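PDB 1UP3: putative cellulase CEL6 from Mycobacterium tuberculosis, which belongs to glycoside hydrolase family 6 and, as an endoglucanase, probably hydrolyses beta-1,4-glucosidic bonds within cellulose chains. Local coordinates for residues 41-46 with 72-77; 112-117 with 154-159; 181-186 with 211-216. All coordinates share one frame; numbering follows the deposited sequence. Where two conformers were deposited one is given.

Contact 1 of 3, residues 41-46 with 72-77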
loop_
_atom_site.group_PDB
_atom_site.type_symbol
_atom_site.label_atom_id
_atom_site.label_comp_id
_atom_site.label_asym_id
_atom_site.label_seq_id
_atom_site.Cartn_x
_atom_site.Cartn_y
_atom_site.Cartn_z
ATOM N N SER A 41 1.145 6.478 3.079
ATOM C CA SER A 41 2.345 5.619 3.042
ATOM C C SER A 41 3.253 6.196 1.993
ATOM O O SER A 41 2.794 6.891 1.064
ATOM C CB SER A 41 2.042 4.151 2.699
ATOM O OG SER A 41 1.698 4.011 1.327
ATOM N N TYR A 42 4.544 5.917 2.113
ATOM C CA TYR A 42 5.562 6.408 1.191
ATOM C C TYR A 42 5.941 5.265 0.249
ATOM O O TYR A 42 6.424 4.248 0.679
ATOM C CB TYR A 42 6.764 6.907 2.008
ATOM C CG TYR A 42 7.805 7.630 1.184
ATOM C CD1 TYR A 42 7.621 8.958 0.818
ATOM C CD2 TYR A 42 8.958 7.010 0.795
ATOM C CE1 TYR A 42 8.567 9.646 0.068
ATOM C CE2 TYR A 42 9.923 7.696 0.035
ATOM C CZ TYR A 42 9.713 8.998 -0.325
ATOM O OH TYR A 42 10.658 9.671 -1.097
ATOM N N TRP A 43 5.719 5.466 -1.057
ATOM C CA TRP A 43 5.901 4.407 -2.032
ATOM C C TRP A 43 7.308 4.455 -2.608
ATOM O O TRP A 43 7.754 5.540 -3.067
ATOM C CB TRP A 43 4.903 4.565 -3.163
ATOM C CG TRP A 43 3.460 4.280 -2.800
ATOM C CD1 TRP A 43 2.716 4.879 -1.833
ATOM C CD2 TRP A 43 2.636 3.260 -3.350
ATOM N NE1 TRP A 43 1.449 4.332 -1.805
ATOM C CE2 TRP A 43 1.381 3.328 -2.723
ATOM C CE3 TRP A 43 2.826 2.302 -4.359
ATOM C CZ2 TRP A 43 0.332 2.478 -3.040
ATOM C CZ3 TRP A 43 1.784 1.469 -4.690
ATOM C CH2 TRP A 43 0.537 1.554 -4.021
ATOM N N LEU A 44 7.967 3.302 -2.649
ATOM C CA LEU A 44 9.314 3.162 -3.220
ATOM C C LEU A 44 9.274 2.195 -4.407
ATOM O O LEU A 44 8.584 1.179 -4.378
ATOM C CB LEU A 44 10.242 2.615 -2.175
ATOM C CG LEU A 44 10.364 3.463 -0.911
ATOM C CD1 LEU A 44 11.192 2.696 0.127
ATOM C CD2 LEU A 44 10.980 4.797 -1.246
ATOM N N ASP A 45 10.008 2.528 -5.444
ATOM C CA ASP A 45 10.146 1.668 -6.603
ATOM C C ASP A 45 11.514 1.788 -7.254
ATOM O O ASP A 45 12.468 2.159 -6.600
ATOM C CB ASP A 45 8.981 1.886 -7.557
ATOM C CG ASP A 45 8.972 3.250 -8.215
ATOM O OD1 ASP A 45 9.909 4.062 -7.999
ATOM O OD2 ASP A 45 8.030 3.587 -9.002
ATOM N N GLN A 46 11.576 1.435 -8.533
ATOM C CA GLN A 46 12.856 1.378 -9.244
ATOM C C GLN A 46 13.486 2.743 -9.483
ATOM O O GLN A 46 14.649 2.816 -9.896
ATOM C CB GLN A 46 12.732 0.621 -10.572
ATOM C CG GLN A 46 12.070 1.384 -11.725
ATOM C CD GLN A 46 10.619 1.732 -11.507
ATOM O OE1 GLN A 46 9.856 0.982 -10.876
ATOM N NE2 GLN A 46 10.226 2.871 -12.018
ATOM N N VAL A 72 5.062 4.364 7.432
ATOM C CA VAL A 72 4.482 3.310 6.583
ATOM C C VAL A 72 5.102 3.461 5.207
ATOM O O VAL A 72 5.048 4.563 4.598
ATOM C CB VAL A 72 2.946 3.413 6.471
ATOM C CG1 VAL A 72 2.408 2.246 5.713
ATOM C CG2 VAL A 72 2.267 3.530 7.877
ATOM N N LEU A 73 5.760 2.389 4.760
ATOM C CA LEU A 73 6.453 2.342 3.485
ATOM C C LEU A 73 5.759 1.282 2.624
ATOM O O LEU A 73 5.438 0.202 3.122
ATOM C CB LEU A 73 7.926 1.989 3.671
ATOM C CG LEU A 73 8.660 3.126 4.407
ATOM C CD1 LEU A 73 9.635 2.536 5.340
ATOM C CD2 LEU A 73 9.355 4.035 3.446
ATOM N N THR A 74 5.574 1.596 1.347
ATOM C CA THR A 74 5.032 0.657 0.373
ATOM C C THR A 74 6.081 0.301 -0.661
ATOM O O THR A 74 6.614 1.189 -1.308
ATOM C CB THR A 74 3.824 1.257 -0.266
ATOM O OG1 THR A 74 2.832 1.484 0.757
ATOM C CG2 THR A 74 3.179 0.266 -1.276
ATOM N N LEU A 75 6.410 -0.976 -0.771
ATOM C CA LEU A 75 7.388 -1.419 -1.759
ATOM C C LEU A 75 6.662 -1.801 -3.034
ATOM O O LEU A 75 5.811 -2.677 -3.025
ATOM C CB LEU A 75 8.214 -2.595 -1.202
ATOM C CG LEU A 75 8.942 -2.314 0.118
ATOM C CD1 LEU A 75 9.785 -3.524 0.515
ATOM C CD2 LEU A 75 9.827 -1.068 0.064
ATOM N N TYR A 76 7.032 -1.186 -4.152
ATOM C CA TYR A 76 6.302 -1.382 -5.417
ATOM C C TYR A 76 7.306 -1.457 -6.571
ATOM O O TYR A 76 7.307 -0.612 -7.474
ATOM C CB TYR A 76 5.292 -0.231 -5.584
ATOM C CG TYR A 76 4.215 -0.381 -6.649
ATOM C CD1 TYR A 76 3.480 -1.553 -6.734
ATOM C CD2 TYR A 76 3.907 0.666 -7.496
ATOM C CE1 TYR A 76 2.462 -1.722 -7.684
ATOM C CE2 TYR A 76 2.888 0.549 -8.449
ATOM C CZ TYR A 76 2.154 -0.634 -8.521
ATOM O OH TYR A 76 1.151 -0.764 -9.479
ATOM N N GLY A 77 8.207 -2.432 -6.484
ATOM C CA GLY A 77 9.298 -2.595 -7.446
ATOM C C GLY A 77 9.327 -3.939 -8.161
ATOM O O GLY A 77 10.313 -4.214 -8.856
#
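Thr-74 lays its methyl group on the indole of Trp-43 where the parallel strands 42-44 and 72-75 open the barrel-like sheet of this family 6 glycoside hydrolase. The two strands belong to one beta-alpha-beta unit, with helix 50-66 between them, and show how the faces of a strand pair can differ in chemistry. On the face that carries Trp-43 and Thr-74, Thr-74 CG2 stands 3.6 Å from the centroid of the Trp-43 six-membered ring, almost on the ring normal, in a CH-pi contact. Thr-74 divides its branches: CG2 is anti to the backbone N, which leaves OG1 beside that N (chi1 -62°), where, in one of two Ser-41 conformers, it donates to Ser-41 OG at 2.8 Å. Trp-43 NE1 donates to Ile-260 O, as does that OG. The indole points its edge at the face of Tyr-76 in a T-shaped pair, planes at 89°, with Trp-43 CZ3 3.6 Å from Tyr-76 CD2. The Tyr-76 side chain lies about 5 Å, nearest atoms, from a bound glucose unit. The opposite face is apolar: the Tyr-42 ring meets Leu-73 obliquely, Leu-44 CD1 touches Leu-73 CD2 and Leu-75 CD2, each at 4.0 Å, and helices 50-66 and 94-108 cover the leucines. Four backbone hydrogen bonds join the strands, the last from Tyr-76 N to Leu-44 O (2.8 Å), nearly in line with the carbonyl bond.

Contact 2 of 3, residues 112-117 with 154-159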
loop_
_atom_site.group_PDB
_atom_site.type_symbol
_atom_site.label_atom_id
_atom_site.label_comp_id
_atom_site.label_asym_id
_atom_site.label_seq_id
_atom_site.Cartn_x
_atom_site.Cartn_y
_atom_site.Cartn_z
ATOM N N PRO A 112 11.641 1.055 13.830
ATOM C CA PRO A 112 10.213 0.770 13.640
ATOM C C PRO A 112 9.753 1.170 12.246
ATOM O O PRO A 112 10.108 2.240 11.750
ATOM C CB PRO A 112 9.529 1.670 14.668
ATOM C CG PRO A 112 10.552 1.920 15.646
ATOM C CD PRO A 112 11.828 2.048 14.909
ATOM N N ALA A 113 8.991 0.298 11.601
ATOM C CA ALA A 113 8.399 0.613 10.304
ATOM C C ALA A 113 7.254 -0.352 10.044
ATOM O O ALA A 113 7.275 -1.496 10.509
ATOM C CB ALA A 113 9.435 0.544 9.145
ATOM N N THR A 114 6.284 0.120 9.293
ATOM C CA THR A 114 5.236 -0.707 8.719
ATOM C C THR A 114 5.522 -0.812 7.222
ATOM O O THR A 114 5.785 0.209 6.582
ATOM C CB THR A 114 3.908 -0.032 8.981
ATOM O OG1 THR A 114 3.664 0.043 10.386
ATOM C CG2 THR A 114 2.714 -0.827 8.378
ATOM N N ILE A 115 5.596 -2.037 6.698
ATOM C CA ILE A 115 5.979 -2.265 5.309
ATOM C C ILE A 115 4.860 -2.996 4.614
ATOM O O ILE A 115 4.463 -4.060 5.071
ATOM C CB ILE A 115 7.276 -3.074 5.175
ATOM C CG1 ILE A 115 8.381 -2.527 6.098
ATOM C CG2 ILE A 115 7.731 -3.103 3.700
ATOM C CD1 ILE A 115 8.835 -1.120 5.814
ATOM N N ILE A 116 4.366 -2.398 3.535
ATOM C CA ILE A 116 3.368 -2.998 2.655
ATOM C C ILE A 116 4.146 -3.559 1.442
ATOM O O ILE A 116 4.748 -2.813 0.667
ATOM C CB ILE A 116 2.346 -1.983 2.201
ATOM C CG1 ILE A 116 1.725 -1.201 3.385
ATOM C CG2 ILE A 116 1.305 -2.661 1.300
ATOM C CD1 ILE A 116 1.017 -2.091 4.347
ATOM N N VAL A 117 4.170 -4.875 1.309
ATOM C CA VAL A 117 5.010 -5.545 0.308
ATOM C C VAL A 117 4.194 -5.804 -0.972
ATOM O O VAL A 117 3.298 -6.659 -1.017
ATOM C CB VAL A 117 5.552 -6.887 0.814
ATOM C CG1 VAL A 117 6.457 -7.556 -0.219
ATOM C CG2 VAL A 117 6.282 -6.729 2.114
ATOM N N ALA A 154 6.858 -4.220 10.960
ATOM C CA ALA A 154 5.575 -4.887 10.866
ATOM C C ALA A 154 5.291 -5.045 9.392
ATOM O O ALA A 154 5.034 -4.064 8.702
ATOM C CB ALA A 154 4.509 -4.104 11.536
ATOM N N VAL A 155 5.376 -6.276 8.908
ATOM C CA VAL A 155 5.389 -6.548 7.456
ATOM C C VAL A 155 4.056 -7.149 7.041
ATOM O O VAL A 155 3.623 -8.158 7.622
ATOM C CB VAL A 155 6.562 -7.469 7.064
ATOM C CG1 VAL A 155 6.535 -7.760 5.540
ATOM C CG2 VAL A 155 7.892 -6.848 7.479
ATOM N N TYR A 156 3.444 -6.544 6.029
ATOM C CA TYR A 156 2.140 -6.977 5.513
ATOM C C TYR A 156 2.306 -7.233 4.022
ATOM O O TYR A 156 2.645 -6.330 3.254
ATOM C CB TYR A 156 1.038 -5.927 5.753
ATOM C CG TYR A 156 0.793 -5.652 7.223
ATOM C CD1 TYR A 156 1.510 -4.668 7.884
ATOM C CD2 TYR A 156 -0.131 -6.384 7.964
ATOM C CE1 TYR A 156 1.337 -4.409 9.220
ATOM C CE2 TYR A 156 -0.292 -6.125 9.338
ATOM C CZ TYR A 156 0.445 -5.157 9.950
ATOM O OH TYR A 156 0.277 -4.886 11.292
ATOM N N VAL A 157 2.102 -8.470 3.599
ATOM C CA VAL A 157 2.198 -8.836 2.184
ATOM C C VAL A 157 0.902 -8.503 1.477
ATOM O O VAL A 157 -0.187 -8.851 1.932
ATOM C CB VAL A 157 2.453 -10.367 2.050
ATOM C CG1 VAL A 157 2.488 -10.748 0.607
ATOM C CG2 VAL A 157 3.740 -10.726 2.812
ATOM N N ASP A 158 0.958 -7.831 0.344
ATOM C CA ASP A 158 -0.317 -7.443 -0.235
ATOM C C ASP A 158 -1.085 -8.654 -0.753
ATOM O O ASP A 158 -0.518 -9.545 -1.425
ATOM C CB ASP A 158 -0.137 -6.418 -1.329
ATOM C CG ASP A 158 -1.463 -5.884 -1.791
ATOM O OD1 ASP A 158 -2.069 -5.107 -1.027
ATOM O OD2 ASP A 158 -2.026 -6.307 -2.847
ATOM N N ALA A 159 -2.417 -8.624 -0.568
ATOM C CA ALA A 159 -3.268 -9.766 -0.870
ATOM C C ALA A 159 -4.506 -9.388 -1.728
ATOM O O ALA A 159 -5.510 -10.116 -1.718
ATOM C CB ALA A 159 -3.711 -10.414 0.432
#
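Val-117 and Val-155 make the closest side-chain meeting between strands 113-117 and 153-158, with Val-117 CG2 3.6 Å from Val-155 CG1. Val-155 CG1 is anti to its backbone N (chi1 179°), whereas the Val-117 methyl that meets it lies beside its own backbone N, and the two side chains cross at a slant. Helix 130-147 packs over this face, where Val-117 rests on Ala-143 and Val-157 on Val-140 and Val-144. Even here the fit slackens toward the start of the strands: in one of two Ile-115 conformers, Ile-115 CB is 4.5 Å from Val-155 CG2. The other face is looser than the valine pair. The Tyr-156 ring meets Thr-114 obliquely, CE1 lying 3.9 Å from Thr-114 CG2, while Ile-116 CD1 reaches Tyr-156 CB at 4.1 Å; the phenol OH is hydrogen-bonded to Asp-255. All touching residues are buried, so the contrast is one of tight and loose packing. Five near-straight backbone hydrogen bonds tie the pair, the last from Asp-158 N to Val-117 O at 2.9 Å. Asp-158 OD1 is held by Ser-186 OG, while OD2 accepts from the amides of Gly-160 and of Asp-120, a residue of the sugar pocket. The Asp-158 side chain is about 7 Å, nearest atoms, from a bound glucose, as befits the distorted, seven-stranded beta/alpha barrel of family 6, whose substrate cleft lies at the C-terminal ends of the strands.

Contact 3 of 3, residues 181-186 with 211-216. With SO4 (sulfate ion), chain D.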
loop_
_atom_site.group_PDB
_atom_site.type_symbol
_atom_site.label_atom_id
_atom_site.label_comp_id
_atom_site.label_asym_id
_atom_site.label_seq_id
_atom_site.Cartn_x
_atom_site.Cartn_y
_atom_site.Cartn_z
ATOM N N ARG A 181 5.772 -15.733 8.752
ATOM C CA ARG A 181 6.942 -15.033 9.240
ATOM C C ARG A 181 6.687 -13.516 9.356
ATOM O O ARG A 181 7.337 -12.828 10.115
ATOM C CB ARG A 181 8.106 -15.301 8.283
ATOM C CG ARG A 181 9.449 -14.866 8.778
ATOM C CD ARG A 181 10.652 -15.375 7.973
ATOM N NE ARG A 181 10.654 -16.819 7.710
ATOM C CZ ARG A 181 10.890 -17.776 8.609
ATOM N NH1 ARG A 181 11.122 -17.486 9.886
ATOM N NH2 ARG A 181 10.874 -19.051 8.231
ATOM N N ALA A 182 5.732 -13.032 8.577
ATOM C CA ALA A 182 5.358 -11.618 8.587
ATOM C C ALA A 182 4.249 -11.399 9.626
ATOM O O ALA A 182 3.812 -12.343 10.314
ATOM C CB ALA A 182 4.897 -11.206 7.224
ATOM N N ARG A 183 3.785 -10.156 9.766
ATOM C CA ARG A 183 2.624 -9.885 10.609
ATOM C C ARG A 183 1.351 -10.337 9.921
ATOM O O ARG A 183 0.405 -10.773 10.586
ATOM C CB ARG A 183 2.552 -8.393 10.965
ATOM C CG ARG A 183 1.388 -7.985 11.834
ATOM C CD ARG A 183 1.345 -8.657 13.204
ATOM N NE ARG A 183 0.169 -8.228 13.950
ATOM C CZ ARG A 183 -0.195 -8.671 15.129
ATOM N NH1 ARG A 183 0.547 -9.571 15.763
ATOM N NH2 ARG A 183 -1.297 -8.198 15.702
ATOM N N GLY A 184 1.301 -10.183 8.602
ATOM C CA GLY A 184 0.146 -10.626 7.845
ATOM C C GLY A 184 0.099 -10.052 6.445
ATOM O O GLY A 184 1.061 -10.135 5.674
ATOM N N PHE A 185 -1.059 -9.504 6.101
ATOM C CA PHE A 185 -1.327 -9.089 4.736
ATOM C C PHE A 185 -2.120 -7.772 4.651
ATOM O O PHE A 185 -2.659 -7.309 5.639
ATOM C CB PHE A 185 -2.086 -10.236 3.986
ATOM C CG PHE A 185 -3.386 -10.613 4.627
ATOM C CD1 PHE A 185 -3.413 -11.521 5.673
ATOM C CD2 PHE A 185 -4.607 -10.084 4.179
ATOM C CE1 PHE A 185 -4.611 -11.891 6.275
ATOM C CE2 PHE A 185 -5.797 -10.483 4.777
ATOM C CZ PHE A 185 -5.796 -11.355 5.843
ATOM N N SER A 186 -2.160 -7.188 3.448
ATOM C CA SER A 186 -2.921 -5.960 3.213
ATOM C C SER A 186 -3.994 -6.173 2.192
ATOM O O SER A 186 -3.857 -7.004 1.284
ATOM C CB SER A 186 -1.989 -4.795 2.793
ATOM O OG SER A 186 -1.197 -5.160 1.692
ATOM N N GLY A 211 -4.173 -17.545 11.506
ATOM C CA GLY A 211 -4.461 -16.390 12.340
ATOM C C GLY A 211 -3.678 -15.138 12.026
ATOM O O GLY A 211 -3.500 -14.288 12.910
ATOM N N SER A 212 -3.250 -14.994 10.789
ATOM C CA SER A 212 -2.485 -13.800 10.430
ATOM C C SER A 212 -3.368 -12.557 10.540
ATOM O O SER A 212 -4.612 -12.627 10.502
ATOM C CB SER A 212 -1.896 -13.919 9.048
ATOM O OG SER A 212 -2.908 -13.832 8.087
ATOM N N HIS A 213 -2.717 -11.414 10.712
ATOM C CA HIS A 213 -3.401 -10.142 10.870
ATOM C C HIS A 213 -3.341 -9.343 9.568
ATOM O O HIS A 213 -2.583 -9.682 8.661
ATOM C CB HIS A 213 -2.762 -9.368 12.028
ATOM C CG HIS A 213 -3.032 -9.980 13.379
ATOM N ND1 HIS A 213 -2.358 -11.086 13.846
ATOM C CD2 HIS A 213 -3.915 -9.629 14.350
ATOM C CE1 HIS A 213 -2.830 -11.407 15.044
ATOM N NE2 HIS A 213 -3.779 -10.546 15.374
ATOM N N TYR A 214 -4.114 -8.260 9.474
ATOM C CA TYR A 214 -4.181 -7.535 8.211
ATOM C C TYR A 214 -4.484 -6.052 8.426
ATOM O O TYR A 214 -4.989 -5.634 9.487
ATOM C CB TYR A 214 -5.210 -8.166 7.215
ATOM C CG TYR A 214 -6.622 -8.204 7.739
ATOM C CD1 TYR A 214 -7.057 -9.260 8.549
ATOM C CD2 TYR A 214 -7.480 -7.156 7.538
ATOM C CE1 TYR A 214 -8.325 -9.269 9.085
ATOM C CE2 TYR A 214 -8.759 -7.156 8.080
ATOM C CZ TYR A 214 -9.172 -8.186 8.857
ATOM O OH TYR A 214 -10.428 -8.136 9.436
ATOM N N VAL A 215 -4.193 -5.296 7.386
ATOM C CA VAL A 215 -4.566 -3.897 7.332
ATOM C C VAL A 215 -5.421 -3.666 6.078
ATOM O O VAL A 215 -5.300 -4.416 5.109
ATOM C CB VAL A 215 -3.333 -3.004 7.313
ATOM C CG1 VAL A 215 -2.570 -3.112 8.601
ATOM C CG2 VAL A 215 -2.417 -3.328 6.127
ATOM N N ILE A 216 -6.301 -2.674 6.142
ATOM C CA ILE A 216 -7.188 -2.315 5.052
ATOM C C ILE A 216 -6.847 -0.845 4.656
ATOM O O ILE A 216 -6.842 0.040 5.522
ATOM C CB ILE A 216 -8.666 -2.433 5.442
ATOM C CG1 ILE A 216 -9.033 -3.878 5.822
ATOM C CG2 ILE A 216 -9.546 -1.981 4.292
ATOM C CD1 ILE A 216 -10.371 -4.007 6.552
HETATM S S SO4 D . -1.867 -10.311 18.802
HETATM O O1 SO4 D . -0.521 -10.588 18.294
HETATM O O2 SO4 D . -2.528 -9.169 18.164
HETATM O O3 SO4 D . -1.766 -9.980 20.231
HETATM O O4 SO4 D . -2.682 -11.520 18.660
HETATM O O HOH W 1 -0.056 -12.297 12.845
#
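Arg-183 reaches His-213 because its chain leaves the backbone with CG anti to N and then bends at chi2 (61°), while His-213 sets CG beside its own backbone N (chi1 -69°). The guanidinium consequently lies flat on the imidazole, their centres 3.6 Å apart and their planes only 12° from parallel. NH2 sits over the middle of the histidine ring, stacked flat and not hydrogen-bonded. Each group is also fixed from its rim: Arg-183 NH1 and NH2 each give a nearly straight hydrogen bond to one oxygen of a sulfate, probably from the crystallisation liquor, and NE forms a salt bridge with Asp-255. In the plane of the imidazole, a water lies 2.8 Å from His-213 ND1 and donates to Arg-183 O, which also accepts the His-213 amide. The stack thus shows how an arginine can be held flat by partners at its edge. Further along, Phe-185 and Tyr-214 both place CG between the backbone N and the carbonyl carbon, and their side chains run side by side. The rings are roughly parallel but slid so far apart that they barely overlap; it is Tyr-214 CB that lies over the Phe-185 face, 3.4 Å from CE2. In one of its two conformers Ser-212 OG, hydrogen-bonded to Thr-209, also lies at the edge of this ring. Gly-184, without a side chain, lets its CA approach His-213 O to 3.0 Å. Strands 184-187 and 213-217 are the parallel arms of a beta-alpha-beta unit: intervening helix 195-208 covers Phe-185 and Tyr-214 through Ile-205 and Ile-199, strand 153-158 flanks the first arm, and strand 254-258 flanks the second.

Together the three contacts sample six of the seven strands in one parallel sheet. Contact 1 joins one of two edge strands, 42-44, to its neighbour, contact 2 the third and fourth strands, and contact 3 the fifth and sixth. Contact 2 touches both others, since 72-75 bonds to 113-117 and 153-158 borders 184-187; contacts 1 and 3 stay about 7 Å apart at their nearest atoms. All are buried, but only contact 2 wholly so; it is mostly aliphatic, with Thr-114, Tyr-156 and Asp-158, which bonds to Ser-186 of contact 3. Contact 1 adds a T-shaped pair, with Tyr-76 near the sugar. Contact 3, farther out, adds charge and water.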